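Local coordinates for hypothetical protein (Archaeoglobus fulgidus, PDB 2H6L), which is of unknown function but binds zinc and belongs to the plants and prokaryotes conserved (PPC) domain family, at residues E28-K33 against V115-L120; G34-H39 against S84-H89; K64-P69 against V92-D97. All coordinates share one frame; numbering follows the deposited sequence.

Interaction 1: E28-K33 against V115-L120; sequences EFLEEK and VFVLPL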
ATOM      1  N   GLU A  28       3.769  -5.305  19.939  1.00 21.43           N
ATOM      2  CA  GLU A  28       4.831  -5.489  20.922  1.00 22.56           C
ATOM      3  C   GLU A  28       6.016  -4.627  20.519  1.00 22.10           C
ATOM      4  O   GLU A  28       6.655  -3.992  21.359  1.00 22.20           O
ATOM      5  CB  GLU A  28       5.242  -6.961  21.008  1.00 25.11           C
ATOM      6  CG  GLU A  28       4.195  -7.843  21.681  1.00 28.00           C
ATOM      7  CD  GLU A  28       4.537  -9.319  21.612  1.00 31.77           C
ATOM      8  OE1 GLU A  28       5.647  -9.695  22.044  1.00 32.88           O
ATOM      9  OE2 GLU A  28       3.692 -10.103  21.127  1.00 34.41           O
ATOM     10  N   PHE A  29       6.309  -4.599  19.224  1.00 21.55           N
ATOM     11  CA  PHE A  29       7.409  -3.791  18.728  1.00 21.42           C
ATOM     12  C   PHE A  29       7.190  -2.312  19.062  1.00 22.06           C
ATOM     13  O   PHE A  29       8.094  -1.631  19.553  1.00 22.71           O
ATOM     14  CB  PHE A  29       7.527  -3.941  17.215  1.00 21.17           C
ATOM     15  CG  PHE A  29       8.517  -3.002  16.602  1.00 20.21           C
ATOM     16  CD1 PHE A  29       9.875  -3.164  16.831  1.00 18.64           C
ATOM     17  CD2 PHE A  29       8.087  -1.928  15.827  1.00 19.79           C
ATOM     18  CE1 PHE A  29      10.797  -2.267  16.300  1.00 21.11           C
ATOM     19  CE2 PHE A  29       8.998  -1.026  15.290  1.00 18.97           C
ATOM     20  CZ  PHE A  29      10.359  -1.195  15.527  1.00 19.46           C
ATOM     21  N   LEU A  30       5.984  -1.822  18.789  1.00 20.86           N
ATOM     22  CA  LEU A  30       5.640  -0.427  19.042  1.00 20.83           C
ATOM     23  C   LEU A  30       5.798  -0.049  20.511  1.00 20.19           C
ATOM     24  O   LEU A  30       6.326   1.020  20.829  1.00 17.84           O
ATOM     25  CB  LEU A  30       4.202  -0.150  18.575  1.00 18.78           C
ATOM     26  CG  LEU A  30       3.958  -0.458  17.090  1.00 19.66           C
ATOM     27  CD1 LEU A  30       2.471  -0.384  16.744  1.00 20.16           C
ATOM     28  CD2 LEU A  30       4.751   0.528  16.261  1.00 16.87           C
ATOM     29  N   GLU A  31       5.331  -0.918  21.404  1.00 22.40           N
ATOM     30  CA  GLU A  31       5.429  -0.671  22.845  1.00 24.83           C
ATOM     31  C   GLU A  31       6.895  -0.575  23.257  1.00 24.54           C
ATOM     32  O   GLU A  31       7.283   0.293  24.037  1.00 22.84           O
ATOM     33  CB  GLU A  31       4.755  -1.804  23.630  1.00 28.86           C
ATOM     34  CG  GLU A  31       3.245  -1.926  23.427  1.00 35.76           C
ATOM     35  CD  GLU A  31       2.441  -1.053  24.382  1.00 40.84           C
ATOM     36  OE1 GLU A  31       2.753   0.153  24.499  1.00 43.50           O
ATOM     37  OE2 GLU A  31       1.491  -1.572  25.012  1.00 41.44           O
ATOM     38  N   GLU A  32       7.707  -1.476  22.716  1.00 25.34           N
ATOM     39  CA  GLU A  32       9.132  -1.509  23.020  1.00 25.17           C
ATOM     40  C   GLU A  32       9.848  -0.242  22.583  1.00 22.49           C
ATOM     41  O   GLU A  32      10.710   0.277  23.298  1.00 22.22           O
ATOM     42  CB  GLU A  32       9.772  -2.725  22.351  1.00 30.31           C
ATOM     43  CG  GLU A  32      11.287  -2.726  22.368  1.00 37.94           C
ATOM     44  CD  GLU A  32      11.867  -3.963  21.720  1.00 41.80           C
ATOM     45  OE1 GLU A  32      11.529  -4.228  20.546  1.00 44.38           O
ATOM     46  OE2 GLU A  32      12.659  -4.667  22.386  1.00 44.53           O
ATOM     47  N   LYS A  33       9.494   0.260  21.406  1.00 21.24           N
ATOM     48  CA  LYS A  33      10.121   1.469  20.883  1.00 21.48           C
ATOM     49  C   LYS A  33       9.395   2.730  21.322  1.00 21.13           C
ATOM     50  O   LYS A  33       9.914   3.829  21.174  1.00 22.10           O
ATOM     51  CB  LYS A  33      10.171   1.426  19.351  1.00 22.04           C
ATOM     52  CG  LYS A  33      11.051   0.326  18.791  1.00 24.29           C
ATOM     53  CD  LYS A  33      12.509   0.523  19.190  1.00 26.85           C
ATOM     54  CE  LYS A  33      13.375  -0.646  18.739  1.00 28.64           C
ATOM     55  NZ  LYS A  33      14.801  -0.477  19.154  1.00 30.97           N
ATOM     56  N   VAL A 115       7.522  -6.426   7.578  1.00 16.99           N
ATOM     57  CA  VAL A 115       6.765  -5.219   7.851  1.00 17.83           C
ATOM     58  C   VAL A 115       7.602  -3.956   7.758  1.00 17.36           C
ATOM     59  O   VAL A 115       8.756  -3.932   8.184  1.00 19.33           O
ATOM     60  CB  VAL A 115       6.153  -5.277   9.282  1.00 16.83           C
ATOM     61  CG1 VAL A 115       5.184  -4.123   9.491  1.00 17.15           C
ATOM     62  CG2 VAL A 115       5.464  -6.614   9.500  1.00 18.77           C
ATOM     63  N   PHE A 116       7.019  -2.909   7.189  1.00 15.73           N
ATOM     64  CA  PHE A 116       7.712  -1.635   7.106  1.00 16.59           C
ATOM     65  C   PHE A 116       6.986  -0.731   8.078  1.00 16.23           C
ATOM     66  O   PHE A 116       5.776  -0.549   7.977  1.00 15.17           O
ATOM     67  CB  PHE A 116       7.630  -1.025   5.705  1.00 16.72           C
ATOM     68  CG  PHE A 116       8.196   0.371   5.625  1.00 19.16           C
ATOM     69  CD1 PHE A 116       9.483   0.643   6.086  1.00 20.23           C
ATOM     70  CD2 PHE A 116       7.442   1.417   5.100  1.00 20.21           C
ATOM     71  CE1 PHE A 116      10.009   1.931   6.037  1.00 21.59           C
ATOM     72  CE2 PHE A 116       7.957   2.707   5.044  1.00 21.69           C
ATOM     73  CZ  PHE A 116       9.245   2.966   5.512  1.00 20.28           C
ATOM     74  N   VAL A 117       7.718  -0.188   9.037  1.00 16.50           N
ATOM     75  CA  VAL A 117       7.112   0.705  10.012  1.00 18.60           C
ATOM     76  C   VAL A 117       7.732   2.085   9.879  1.00 18.09           C
ATOM     77  O   VAL A 117       8.949   2.236   9.966  1.00 20.10           O
ATOM     78  CB  VAL A 117       7.320   0.194  11.443  1.00 17.87           C
ATOM     79  CG1 VAL A 117       6.721   1.177  12.437  1.00 19.38           C
ATOM     80  CG2 VAL A 117       6.688  -1.179  11.594  1.00 17.32           C
ATOM     81  N   LEU A 118       6.890   3.087   9.654  1.00 19.27           N
ATOM     82  CA  LEU A 118       7.358   4.460   9.514  1.00 18.49           C
ATOM     83  C   LEU A 118       6.809   5.262  10.682  1.00 19.60           C
ATOM     84  O   LEU A 118       5.671   5.742  10.638  1.00 18.35           O
ATOM     85  CB  LEU A 118       6.862   5.062   8.193  1.00 19.18           C
ATOM     86  CG  LEU A 118       7.362   6.459   7.818  1.00 18.66           C
ATOM     87  CD1 LEU A 118       8.851   6.415   7.505  1.00 19.98           C
ATOM     88  CD2 LEU A 118       6.604   6.956   6.607  1.00 22.29           C
ATOM     89  N   PRO A 119       7.600   5.393  11.762  1.00 20.70           N
ATOM     90  CA  PRO A 119       7.137   6.152  12.926  1.00 20.79           C
ATOM     91  C   PRO A 119       6.908   7.619  12.569  1.00 21.52           C
ATOM     92  O   PRO A 119       7.617   8.188  11.734  1.00 19.39           O
ATOM     93  CB  PRO A 119       8.265   5.957  13.941  1.00 20.72           C
ATOM     94  CG  PRO A 119       9.477   5.768  13.071  1.00 21.36           C
ATOM     95  CD  PRO A 119       8.958   4.862  11.985  1.00 18.60           C
ATOM     96  N   LEU A 120       5.900   8.218  13.194  1.00 19.42           N
ATOM     97  CA  LEU A 120       5.572   9.611  12.948  1.00 19.56           C
ATOM     98  C   LEU A 120       5.729  10.370  14.257  1.00 19.81           C
ATOM     99  O   LEU A 120       5.040  10.085  15.245  1.00 18.82           O
ATOM    100  CB  LEU A 120       4.137   9.719  12.420  1.00 18.83           C
ATOM    101  CG  LEU A 120       3.928   9.013  11.076  1.00 18.25           C
ATOM    102  CD1 LEU A 120       2.443   8.864  10.772  1.00 19.86           C
ATOM    103  CD2 LEU A 120       4.627   9.799   9.987  1.00 16.69           C
TER

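Interaction 2: G34-H39 against S84-H89; sequences GIHAAH and SKPFCH. With ZN (zinc ion), chain D.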
ATOM      1  N   GLY A  34       8.196   2.569  21.871  1.00 21.10           N
ATOM      2  CA  GLY A  34       7.435   3.728  22.296  1.00 21.69           C
ATOM      3  C   GLY A  34       6.906   4.532  21.118  1.00 20.60           C
ATOM      4  O   GLY A  34       6.861   5.760  21.171  1.00 21.79           O
ATOM      5  N   ILE A  35       6.516   3.841  20.050  1.00 19.55           N
ATOM      6  CA  ILE A  35       5.966   4.504  18.865  1.00 22.42           C
ATOM      7  C   ILE A  35       4.455   4.647  19.071  1.00 20.47           C
ATOM      8  O   ILE A  35       3.762   3.649  19.240  1.00 19.32           O
ATOM      9  CB  ILE A  35       6.191   3.663  17.582  1.00 22.91           C
ATOM     10  CG1 ILE A  35       7.663   3.256  17.455  1.00 23.11           C
ATOM     11  CG2 ILE A  35       5.759   4.463  16.361  1.00 21.85           C
ATOM     12  CD1 ILE A  35       8.598   4.406  17.282  1.00 28.96           C
ATOM     13  N   HIS A  36       3.947   5.875  19.051  1.00 20.79           N
ATOM     14  CA  HIS A  36       2.518   6.106  19.256  1.00 22.03           C
ATOM     15  C   HIS A  36       1.758   6.488  17.994  1.00 21.86           C
ATOM     16  O   HIS A  36       0.527   6.483  17.979  1.00 21.85           O
ATOM     17  CB  HIS A  36       2.311   7.190  20.318  1.00 23.49           C
ATOM     18  CG  HIS A  36       2.838   6.818  21.669  1.00 26.73           C
ATOM     19  ND1 HIS A  36       2.858   7.697  22.730  1.00 28.92           N
ATOM     20  CD2 HIS A  36       3.367   5.658  22.130  1.00 27.43           C
ATOM     21  CE1 HIS A  36       3.378   7.096  23.787  1.00 29.27           C
ATOM     22  NE2 HIS A  36       3.694   5.859  23.449  1.00 28.51           N
ATOM     23  N   ALA A  37       2.493   6.819  16.938  1.00 20.79           N
ATOM     24  CA  ALA A  37       1.888   7.196  15.667  1.00 19.01           C
ATOM     25  C   ALA A  37       2.798   6.700  14.549  1.00 18.71           C
ATOM     26  O   ALA A  37       4.010   6.886  14.608  1.00 17.02           O
ATOM     27  CB  ALA A  37       1.735   8.714  15.593  1.00 14.04           C
ATOM     28  N   ALA A  38       2.219   6.061  13.538  1.00 19.75           N
ATOM     29  CA  ALA A  38       3.015   5.541  12.430  1.00 20.33           C
ATOM     30  C   ALA A  38       2.182   5.037  11.264  1.00 21.40           C
ATOM     31  O   ALA A  38       0.967   4.872  11.373  1.00 22.11           O
ATOM     32  CB  ALA A  38       3.913   4.411  12.927  1.00 17.54           C
ATOM     33  N   HIS A  39       2.858   4.817  10.140  1.00 20.48           N
ATOM     34  CA  HIS A  39       2.232   4.277   8.944  1.00 21.20           C
ATOM     35  C   HIS A  39       2.777   2.858   8.862  1.00 21.00           C
ATOM     36  O   HIS A  39       3.961   2.636   9.120  1.00 19.89           O
ATOM     37  CB  HIS A  39       2.652   5.053   7.699  1.00 22.51           C
ATOM     38  CG  HIS A  39       2.119   4.474   6.426  1.00 22.77           C
ATOM     39  ND1 HIS A  39       2.923   4.192   5.342  1.00 22.42           N
ATOM     40  CD2 HIS A  39       0.860   4.134   6.062  1.00 21.96           C
ATOM     41  CE1 HIS A  39       2.181   3.704   4.364  1.00 22.64           C
ATOM     42  NE2 HIS A  39       0.925   3.659   4.776  1.00 24.22           N
ATOM     43  N   SER A  84      -4.810   4.609  25.905  1.00 43.11           N
ATOM     44  CA  SER A  84      -3.450   4.995  26.294  1.00 43.01           C
ATOM     45  C   SER A  84      -2.311   4.058  25.893  1.00 41.86           C
ATOM     46  O   SER A  84      -1.331   3.922  26.626  1.00 41.66           O
ATOM     47  CB  SER A  84      -3.386   5.219  27.804  1.00 44.19           C
ATOM     48  OG  SER A  84      -3.482   3.986  28.490  1.00 45.77           O
ATOM     49  N   LYS A  85      -2.433   3.414  24.739  1.00 39.45           N
ATOM     50  CA  LYS A  85      -1.382   2.526  24.261  1.00 37.24           C
ATOM     51  C   LYS A  85      -1.434   2.430  22.743  1.00 34.51           C
ATOM     52  O   LYS A  85      -2.500   2.555  22.138  1.00 32.54           O
ATOM     53  CB  LYS A  85      -1.529   1.131  24.876  1.00 39.36           C
ATOM     54  CG  LYS A  85      -2.779   0.387  24.450  1.00 42.80           C
ATOM     55  CD  LYS A  85      -2.831  -1.011  25.058  1.00 46.76           C
ATOM     56  CE  LYS A  85      -1.693  -1.888  24.558  1.00 48.39           C
ATOM     57  NZ  LYS A  85      -1.766  -3.271  25.110  1.00 50.51           N
ATOM     58  N   PRO A  86      -0.279   2.206  22.104  1.00 31.87           N
ATOM     59  CA  PRO A  86      -0.274   2.106  20.640  1.00 30.24           C
ATOM     60  C   PRO A  86      -1.283   1.082  20.114  1.00 28.68           C
ATOM     61  O   PRO A  86      -1.273  -0.087  20.505  1.00 27.81           O
ATOM     62  CB  PRO A  86       1.179   1.750  20.321  1.00 29.99           C
ATOM     63  CG  PRO A  86       1.680   1.114  21.595  1.00 31.65           C
ATOM     64  CD  PRO A  86       1.059   1.962  22.660  1.00 30.90           C
ATOM     65  N   PHE A  87      -2.158   1.542  19.226  1.00 25.68           N
ATOM     66  CA  PHE A  87      -3.191   0.691  18.654  1.00 23.99           C
ATOM     67  C   PHE A  87      -3.093   0.627  17.127  1.00 22.71           C
ATOM     68  O   PHE A  87      -3.026   1.658  16.460  1.00 20.28           O
ATOM     69  CB  PHE A  87      -4.561   1.223  19.059  1.00 23.39           C
ATOM     70  CG  PHE A  87      -5.701   0.463  18.458  1.00 25.57           C
ATOM     71  CD1 PHE A  87      -6.043  -0.795  18.936  1.00 25.42           C
ATOM     72  CD2 PHE A  87      -6.428   1.002  17.403  1.00 23.50           C
ATOM     73  CE1 PHE A  87      -7.095  -1.508  18.376  1.00 25.83           C
ATOM     74  CE2 PHE A  87      -7.481   0.300  16.832  1.00 25.13           C
ATOM     75  CZ  PHE A  87      -7.818  -0.960  17.320  1.00 25.30           C
ATOM     76  N   CYS A  88      -3.089  -0.588  16.581  1.00 23.00           N
ATOM     77  CA  CYS A  88      -2.991  -0.781  15.136  1.00 20.77           C
ATOM     78  C   CYS A  88      -4.349  -0.909  14.452  1.00 19.71           C
ATOM     79  O   CYS A  88      -5.230  -1.617  14.929  1.00 19.29           O
ATOM     80  CB  CYS A  88      -2.173  -2.041  14.808  1.00 20.48           C
ATOM     81  SG  CYS A  88      -0.421  -2.010  15.263  1.00 25.69           S
ATOM     82  N   HIS A  89      -4.502  -0.206  13.331  1.00 17.97           N
ATOM     83  CA  HIS A  89      -5.707  -0.267  12.516  1.00 15.17           C
ATOM     84  C   HIS A  89      -5.178  -0.727  11.167  1.00 14.66           C
ATOM     85  O   HIS A  89      -4.537   0.040  10.455  1.00 16.15           O
ATOM     86  CB  HIS A  89      -6.353   1.103  12.349  1.00 15.24           C
ATOM     87  CG  HIS A  89      -7.615   1.066  11.545  1.00 17.90           C
ATOM     88  ND1 HIS A  89      -8.300   2.203  11.172  1.00 17.91           N
ATOM     89  CD2 HIS A  89      -8.321   0.022  11.050  1.00 16.76           C
ATOM     90  CE1 HIS A  89      -9.371   1.860  10.482  1.00 17.48           C
ATOM     91  NE2 HIS A  89      -9.409   0.542  10.393  1.00 18.22           N
TER
HETATM   92 ZN    ZN D 401     -10.943  -0.852   9.648  1.00 26.53          ZN

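Interaction 3: K64-P69 against V92-D97; sequences KELMEP and VLLGKD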
ATOM      1  N   LYS A  64     -14.963 -12.757   9.304  1.00 22.76           N
ATOM      2  CA  LYS A  64     -14.850 -13.954   8.492  1.00 22.74           C
ATOM      3  C   LYS A  64     -13.580 -14.684   8.909  1.00 21.03           C
ATOM      4  O   LYS A  64     -12.520 -14.073   9.063  1.00 18.88           O
ATOM      5  CB  LYS A  64     -14.779 -13.592   7.004  1.00 22.08           C
ATOM      6  CG  LYS A  64     -14.714 -14.805   6.090  1.00 23.31           C
ATOM      7  CD  LYS A  64     -14.677 -14.420   4.622  1.00 24.10           C
ATOM      8  CE  LYS A  64     -14.725 -15.662   3.752  1.00 23.81           C
ATOM      9  NZ  LYS A  64     -15.854 -16.543   4.169  1.00 22.73           N
ATOM     10  N   GLU A  65     -13.702 -15.988   9.116  1.00 21.74           N
ATOM     11  CA  GLU A  65     -12.564 -16.801   9.513  1.00 21.95           C
ATOM     12  C   GLU A  65     -12.010 -17.481   8.289  1.00 21.16           C
ATOM     13  O   GLU A  65     -12.762 -17.933   7.430  1.00 22.60           O
ATOM     14  CB  GLU A  65     -12.984 -17.858  10.534  1.00 25.40           C
ATOM     15  CG  GLU A  65     -13.176 -17.319  11.936  1.00 30.27           C
ATOM     16  CD  GLU A  65     -13.714 -18.371  12.884  1.00 33.59           C
ATOM     17  OE1 GLU A  65     -14.947 -18.581  12.905  1.00 35.25           O
ATOM     18  OE2 GLU A  65     -12.899 -18.997  13.598  1.00 35.69           O
ATOM     19  N   LEU A  66     -10.690 -17.534   8.213  1.00 22.85           N
ATOM     20  CA  LEU A  66     -10.002 -18.168   7.100  1.00 24.82           C
ATOM     21  C   LEU A  66      -8.937 -19.078   7.684  1.00 24.92           C
ATOM     22  O   LEU A  66      -7.927 -18.603   8.194  1.00 24.01           O
ATOM     23  CB  LEU A  66      -9.341 -17.114   6.217  1.00 26.21           C
ATOM     24  CG  LEU A  66     -10.276 -16.174   5.454  1.00 29.35           C
ATOM     25  CD1 LEU A  66      -9.481 -14.983   4.957  1.00 27.55           C
ATOM     26  CD2 LEU A  66     -10.938 -16.922   4.293  1.00 28.22           C
HETATM   27  N   MSE A  67      -9.176 -20.382   7.626  1.00 26.88           N
HETATM   28  CA  MSE A  67      -8.225 -21.346   8.153  1.00 29.69           C
HETATM   29  C   MSE A  67      -7.514 -22.080   7.021  1.00 29.52           C
HETATM   30  O   MSE A  67      -7.511 -23.312   6.945  1.00 28.17           O
HETATM   31  CB  MSE A  67      -8.933 -22.328   9.092  1.00 35.29           C
HETATM   32  CG  MSE A  67      -9.418 -21.678  10.391  1.00 43.03           C
HETATM   33 SE   MSE A  67     -10.386 -22.862  11.596  1.00 56.73          SE
HETATM   34  CE  MSE A  67      -8.889 -23.823  12.359  1.00 51.56           C
ATOM     35  N   GLU A  68      -6.926 -21.290   6.131  1.00 29.20           N
ATOM     36  CA  GLU A  68      -6.176 -21.803   4.998  1.00 28.78           C
ATOM     37  C   GLU A  68      -5.028 -20.845   4.751  1.00 26.87           C
ATOM     38  O   GLU A  68      -5.181 -19.631   4.890  1.00 27.55           O
ATOM     39  CB  GLU A  68      -7.038 -21.874   3.727  1.00 32.28           C
ATOM     40  CG  GLU A  68      -6.208 -22.122   2.454  1.00 35.60           C
ATOM     41  CD  GLU A  68      -7.012 -22.054   1.168  1.00 38.06           C
ATOM     42  OE1 GLU A  68      -7.799 -21.095   1.007  1.00 41.22           O
ATOM     43  OE2 GLU A  68      -6.843 -22.949   0.310  1.00 36.49           O
ATOM     44  N   PRO A  69      -3.853 -21.379   4.399  1.00 25.08           N
ATOM     45  CA  PRO A  69      -2.688 -20.535   4.131  1.00 23.36           C
ATOM     46  C   PRO A  69      -3.058 -19.529   3.048  1.00 21.07           C
ATOM     47  O   PRO A  69      -3.693 -19.892   2.061  1.00 20.32           O
ATOM     48  CB  PRO A  69      -1.649 -21.540   3.652  1.00 23.31           C
ATOM     49  CG  PRO A  69      -1.984 -22.755   4.459  1.00 25.95           C
ATOM     50  CD  PRO A  69      -3.492 -22.807   4.358  1.00 24.97           C
ATOM     51  N   VAL A  92      -6.392  -5.490   5.042  1.00 16.20           N
ATOM     52  CA  VAL A  92      -5.614  -6.392   4.208  1.00 17.58           C
ATOM     53  C   VAL A  92      -6.377  -7.024   3.074  1.00 18.27           C
ATOM     54  O   VAL A  92      -7.607  -6.987   3.007  1.00 18.47           O
ATOM     55  CB  VAL A  92      -5.031  -7.578   5.019  1.00 19.98           C
ATOM     56  CG1 VAL A  92      -4.051  -7.081   6.060  1.00 18.33           C
ATOM     57  CG2 VAL A  92      -6.176  -8.372   5.666  1.00 19.61           C
ATOM     58  N   LEU A  93      -5.593  -7.612   2.182  1.00 17.87           N
ATOM     59  CA  LEU A  93      -6.077  -8.363   1.040  1.00 18.30           C
ATOM     60  C   LEU A  93      -5.235  -9.632   1.120  1.00 16.68           C
ATOM     61  O   LEU A  93      -4.001  -9.586   1.078  1.00 12.65           O
ATOM     62  CB  LEU A  93      -5.815  -7.602  -0.257  1.00 20.78           C
ATOM     63  CG  LEU A  93      -6.942  -6.628  -0.600  1.00 21.27           C
ATOM     64  CD1 LEU A  93      -6.380  -5.285  -1.028  1.00 21.90           C
ATOM     65  CD2 LEU A  93      -7.799  -7.246  -1.689  1.00 19.96           C
ATOM     66  N   LEU A  94      -5.916 -10.754   1.297  1.00 17.69           N
ATOM     67  CA  LEU A  94      -5.275 -12.059   1.417  1.00 19.71           C
ATOM     68  C   LEU A  94      -5.836 -12.973   0.351  1.00 20.59           C
ATOM     69  O   LEU A  94      -6.982 -12.820  -0.066  1.00 19.08           O
ATOM     70  CB  LEU A  94      -5.573 -12.675   2.789  1.00 21.08           C
ATOM     71  CG  LEU A  94      -4.873 -12.228   4.075  1.00 21.96           C
ATOM     72  CD1 LEU A  94      -4.378 -10.810   3.971  1.00 24.34           C
ATOM     73  CD2 LEU A  94      -5.850 -12.394   5.234  1.00 22.02           C
ATOM     74  N   GLY A  95      -5.035 -13.937  -0.083  1.00 21.81           N
ATOM     75  CA  GLY A  95      -5.522 -14.858  -1.086  1.00 24.88           C
ATOM     76  C   GLY A  95      -4.439 -15.417  -1.974  1.00 26.06           C
ATOM     77  O   GLY A  95      -3.251 -15.278  -1.694  1.00 25.68           O
ATOM     78  N   LYS A  96      -4.869 -16.052  -3.054  1.00 27.54           N
ATOM     79  CA  LYS A  96      -3.964 -16.658  -4.014  1.00 30.50           C
ATOM     80  C   LYS A  96      -4.652 -16.630  -5.374  1.00 30.55           C
ATOM     81  O   LYS A  96      -5.822 -17.000  -5.494  1.00 28.38           O
ATOM     82  CB  LYS A  96      -3.657 -18.097  -3.588  1.00 32.66           C
ATOM     83  CG  LYS A  96      -4.895 -18.968  -3.456  1.00 36.37           C
ATOM     84  CD  LYS A  96      -4.615 -20.247  -2.681  1.00 39.45           C
ATOM     85  CE  LYS A  96      -4.443 -19.966  -1.194  1.00 40.97           C
ATOM     86  NZ  LYS A  96      -4.369 -21.221  -0.391  1.00 42.14           N
ATOM     87  N   ASP A  97      -3.920 -16.179  -6.389  1.00 32.32           N
ATOM     88  CA  ASP A  97      -4.442 -16.068  -7.747  1.00 32.97           C
ATOM     89  C   ASP A  97      -5.765 -15.312  -7.783  1.00 32.92           C
ATOM     90  O   ASP A  97      -5.814 -14.137  -7.437  1.00 33.54           O
ATOM     91  CB  ASP A  97      -4.620 -17.449  -8.372  1.00 35.34           C
ATOM     92  CG  ASP A  97      -3.303 -18.160  -8.581  1.00 37.88           C
ATOM     93  OD1 ASP A  97      -2.296 -17.474  -8.870  1.00 37.31           O
ATOM     94  OD2 ASP A  97      -3.278 -19.403  -8.467  1.00 40.39           O
TER

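Interaction 1: E28-K33 against V115-L120
Val117 is the one residue of 115-120 that touches 28-33, taking Phe29 and Leu30 against its side chain. The contact lays helix 22-33, the single helix of this PPC-domain chain, against strand 113-119 of the curled antiparallel sheet. It is a small, purely apolar join with no hydrogen bond across it, burying 89 Å² in all, and its three touching residues are all buried.

Along 115-120 the residues alternate in their duties. Val115 begins the run inside the sheet, its backbone hydrogen-bonded to Leu14 of strand 10-15, while Phe116 is hydrogen-bonded through its backbone to Ser41 of strand 38-43 and stacks its ring on His39 of the second subunit. Val117 then turns back to the helix. Its CG1 is anti to the backbone N (chi1 178°) and makes the nearest approach to both helix residues, with CG2 almost as close to Phe29. Leu118 faces the subunit interface instead, packing on Val8 of the second subunit and Phe116 of the third. Pro119 points toward the helix again but does not touch 28-33, although its CA and that of Leu30 form the closest CA pair, 9.1 Å apart. The backbones are therefore well separated, and side chains span the distance. Leu120 closes the run with a backbone hydrogen bond to Ala37 and packs on Phe116 of the third subunit.

From the helix, two consecutive residues supply the other half. Phe29 directs its side chain toward the strand and offers a ring edge: Val117 CG1 sits near the ring plane, not over a face. Leu30 reaches the same methyl with its CD2 branch. Phe29 CE2 lies 4.3 Å from Val117 CG1, and Leu30 CD2 lies 4.4 Å from that same CG1.

Interaction 2: G34-H39 against S84-H89
The flat imidazole of His36 meets the puckered ring of Pro86 obliquely, with His36 CD2 4.4 Å from Pro86 CD. Closer in, the proline is met by backbone: its CB lies 3.4 Å from Ile35 O, and its CG follows at 4.0 Å from that oxygen. Ile35 brings only its main chain to the contact, because its side chain leads away to pack on Leu30 of the helix. No hydrogen bond crosses between the two segments.

The turn that sets Ile35 and His36 over Pro86 is a Schellman motif ending helix 22-33. Gly34, with a positive phi of 71°, is its C-prime residue; the backbone bonds of the motif run from Ile35 N to Leu30 O and from Gly34 N to Glu31 O. Pro86 stands near the start of strand 85-96, its CA 5.1 Å from that of His36.

Three residues further along this strand, His89 does not touch 34-39 but belongs to the metal site. CG is anti to the backbone N (chi1 -178°), and NE2 binds zinc at 2.2 Å, with His91 and His104 as further ligands. The other ring nitrogen, His89 ND1, is hydrogen-bonded to Glu114 OE1 of the third subunit, which is likely to fix the rotation of the ring.

Interaction 3: K64-P69 against V92-D97
Lys96 and Glu68 form the salt bridge of this contact, Lys96 NZ standing 3.1 Å from Glu68 OE2 and 3.7 Å from Glu68 OE1, so the ammonium favours one carboxylate oxygen. Glu68 gets there as an extended chain with CG anti to its N (chi1 168°); Lys96 instead bends at chi3 (73°), and the two side chains meet at a slant.

The same ammonium makes the one hydrogen bond across the segments, to Pro69 O at 2.9 Å. It comes nearly head-on to the carbonyl, with a C=O...N angle of 161°. Both partners of the ammonium belong to the bend by which the chain passes from strand 60-66 to strand 70-82 of the curled antiparallel sheet, and Lys96, at the end of strand 85-96 beside strand 70-82, reaches over to that bend. With Glu68 cut back to an alanine, Lys96 NZ would keep Pro69 O but lose its carboxylate mate, and the lysine end would probably be freer to turn.

Apolar contact is slighter: Leu66 CD1 and Leu94 CD2 approach to 4.5 Å. Both leucines are buried, and Leu94 also packs on Ala49 and Ile51 of strand 45-55, while Leu66 lies on Tyr101 of strand 99-110.

In the fold
Interactions 1 and 2 are neighbours, their centres 8 Å apart. Helix 22-33 runs through a short turn into strand 38-43, which pairs with strand 113-119, and Leu120 N reaches Ala37 O at 2.7 Å, probably as a hydrogen bond. Interaction 3 lies on the opposite side of the chain's centre, about 25 Å from the centre of either. Strand 85-96, which carries the zinc ligands His89 and His91, is contacted at both ends, by the 34-39 turn in interaction 2 and by the 64-69 bend in interaction 3. Along the chain, these two cross, and both are nested inside the loop closed by interaction 1. All three attach to one curled sheet, and all touch the third subunit.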